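Local coordinates for protein alcohol dehydrogenase, zinc-containing (Streptococcus pneumoniae serotype 2, PDB 5YLN) that binds zinc and probably acts as an NAD+-dependent alcohol dehydrogenase, interconverting alcohols with aldehydes or ketones, at residues A[23-28]-A[126-130]. Residues are numbered along the deposited sequence; the frame is centred on the assembly and turned at random.
Sequences KPVIRK and EYLRV
The ammonium of Lys23 lies over one face of the Tyr127 ring, its NZ 3.7 Å from the ring centroid in a cation-pi contact. CE of the same lysine stands almost exactly above the ring centre, 3.6 Å from the centroid and only 4° off the normal, adding a CH-pi contact. With CG anti to the backbone N (chi1 176°), the extended lysine slants across the broad, electron-rich ring, from the CD1 side to the CZ and CE2 carbons. Next along, the small, rigid, apolar ring of Pro24 fits against the strand: CD meets CB of Tyr127 at 3.9 Å, while CG lies 3.7 Å from the backbone N of Arg129. Arg129, straight from CG to NE, is long enough to pass CB of Arg27 and still place its guanidinium beside Glu111. NH2 of Arg129 rests against CE of Lys28, and the lysine NZ is 4.1 Å from the same NH2; Glu111 probably offsets these like charges, since its carboxylate forms salt bridges with Lys28 NZ and Arg129 NH1. No hydrogen bond joins the two segments. Instead, the loop between strands 15-22 and 33-39 packs by side chains against strand 127-129, which pairs antiparallel with strand 33-39 in the GroES-like domain.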
loop_
_atom_site.group_PDB
_atom_site.type_symbol
_atom_site.label_atom_id
_atom_site.label_comp_id
_atom_site.label_asym_id
_atom_site.label_seq_id
_atom_site.Cartn_x
_atom_site.Cartn_y
_atom_site.Cartn_z
ATOM N N LYS A 23 -25.055 6.344 -35.852
ATOM C CA LYS A 23 -25.550 6.826 -34.564
ATOM C C LYS A 23 -25.841 5.611 -33.683
ATOM O O LYS A 23 -26.385 4.621 -34.178
ATOM C CB LYS A 23 -26.806 7.689 -34.799
ATOM C CG LYS A 23 -27.486 8.175 -33.523
ATOM C CD LYS A 23 -28.651 9.123 -33.777
ATOM C CE LYS A 23 -29.330 9.477 -32.439
ATOM N NZ LYS A 23 -30.310 10.602 -32.531
ATOM N N PRO A 24 -25.442 5.603 -32.406
ATOM C CA PRO A 24 -25.696 4.417 -31.581
ATOM C C PRO A 24 -27.183 4.270 -31.288
ATOM O O PRO A 24 -27.964 5.223 -31.363
ATOM C CB PRO A 24 -24.886 4.670 -30.306
ATOM C CG PRO A 24 -24.784 6.134 -30.208
ATOM C CD PRO A 24 -24.763 6.655 -31.631
ATOM N N VAL A 25 -27.579 3.035 -30.993
ATOM C CA VAL A 25 -28.946 2.727 -30.611
ATOM C C VAL A 25 -28.945 1.907 -29.331
ATOM O O VAL A 25 -27.914 1.390 -28.889
ATOM C CB VAL A 25 -29.705 1.969 -31.710
ATOM C CG1 VAL A 25 -29.785 2.822 -32.976
ATOM C CG2 VAL A 25 -29.041 0.616 -31.960
ATOM N N ILE A 26 -30.139 1.784 -28.747
ATOM C CA ILE A 26 -30.323 1.005 -27.530
ATOM C C ILE A 26 -30.058 -0.463 -27.840
ATOM O O ILE A 26 -30.716 -1.065 -28.697
ATOM C CB ILE A 26 -31.734 1.204 -26.957
ATOM C CG1 ILE A 26 -31.948 2.655 -26.513
ATOM C CG2 ILE A 26 -31.964 0.250 -25.754
ATOM C CD1 ILE A 26 -31.111 3.039 -25.282
ATOM N N ARG A 27 -29.097 -1.052 -27.137
ATOM C CA ARG A 27 -28.796 -2.465 -27.320
ATOM C C ARG A 27 -29.290 -3.337 -26.185
ATOM O O ARG A 27 -29.496 -4.531 -26.402
ATOM C CB ARG A 27 -27.288 -2.691 -27.471
ATOM C CG ARG A 27 -26.690 -2.090 -28.726
ATOM C CD ARG A 27 -25.303 -2.688 -29.022
ATOM N NE ARG A 27 -25.317 -3.551 -30.208
ATOM C CZ ARG A 27 -25.208 -4.878 -30.180
ATOM N NH1 ARG A 27 -25.058 -5.516 -29.024
ATOM N NH2 ARG A 27 -25.241 -5.573 -31.312
ATOM N N LYS A 28 -29.478 -2.773 -24.995
ATOM C CA LYS A 28 -29.905 -3.489 -23.805
ATOM C C LYS A 28 -30.924 -2.647 -23.044
ATOM O O LYS A 28 -30.915 -1.411 -23.151
ATOM C CB LYS A 28 -28.706 -3.814 -22.898
ATOM C CG LYS A 28 -27.616 -4.618 -23.606
ATOM C CD LYS A 28 -26.476 -4.933 -22.672
ATOM C CE LYS A 28 -25.293 -5.468 -23.434
ATOM N NZ LYS A 28 -24.102 -5.578 -22.547
ATOM N N GLU A 126 -21.193 12.884 -31.368
ATOM C CA GLU A 126 -22.449 13.593 -31.131
ATOM C C GLU A 126 -23.332 12.871 -30.119
ATOM O O GLU A 126 -23.971 13.515 -29.277
ATOM C CB GLU A 126 -23.229 13.765 -32.430
ATOM C CG GLU A 126 -22.632 14.735 -33.427
ATOM C CD GLU A 126 -23.461 14.802 -34.719
ATOM O OE1 GLU A 126 -24.634 15.220 -34.640
ATOM O OE2 GLU A 126 -22.949 14.408 -35.794
ATOM N N TYR A 127 -23.427 11.546 -30.229
ATOM C CA TYR A 127 -24.272 10.734 -29.368
ATOM C C TYR A 127 -23.444 9.595 -28.800
ATOM O O TYR A 127 -22.451 9.161 -29.395
ATOM C CB TYR A 127 -25.502 10.172 -30.112
ATOM C CG TYR A 127 -26.410 11.234 -30.707
ATOM C CD1 TYR A 127 -26.201 11.727 -32.003
ATOM C CD2 TYR A 127 -27.471 11.749 -29.980
ATOM C CE1 TYR A 127 -27.040 12.704 -32.539
ATOM C CE2 TYR A 127 -28.316 12.729 -30.512
ATOM C CZ TYR A 127 -28.096 13.201 -31.777
ATOM O OH TYR A 127 -28.948 14.172 -32.253
ATOM N N LEU A 128 -23.885 9.096 -27.650
ATOM C CA LEU A 128 -23.166 8.085 -26.893
ATOM C C LEU A 128 -24.149 7.038 -26.390
ATOM O O LEU A 128 -25.155 7.383 -25.768
ATOM C CB LEU A 128 -22.425 8.736 -25.720
ATOM C CG LEU A 128 -21.832 7.815 -24.650
ATOM C CD1 LEU A 128 -20.612 7.088 -25.210
ATOM C CD2 LEU A 128 -21.477 8.621 -23.407
ATOM N N ARG A 129 -23.859 5.766 -26.640
ATOM C CA ARG A 129 -24.558 4.705 -25.936
ATOM C C ARG A 129 -23.946 4.561 -24.549
ATOM O O ARG A 129 -22.727 4.390 -24.411
ATOM C CB ARG A 129 -24.483 3.378 -26.690
ATOM C CG ARG A 129 -24.822 2.212 -25.774
ATOM C CD ARG A 129 -24.876 0.878 -26.475
ATOM N NE ARG A 129 -25.231 -0.148 -25.494
ATOM C CZ ARG A 129 -24.365 -0.996 -24.950
ATOM N NH1 ARG A 129 -23.082 -0.965 -25.312
ATOM N NH2 ARG A 129 -24.778 -1.872 -24.037
ATOM N N VAL A 130 -24.781 4.641 -23.521
ATOM C CA VAL A 130 -24.327 4.549 -22.139
ATOM C C VAL A 130 -24.865 3.250 -21.541
ATOM O O VAL A 130 -26.067 3.156 -21.258
ATOM C CB VAL A 130 -24.792 5.757 -21.327
ATOM C CG1 VAL A 130 -24.324 5.633 -19.890
ATOM C CG2 VAL A 130 -24.309 7.020 -21.981
#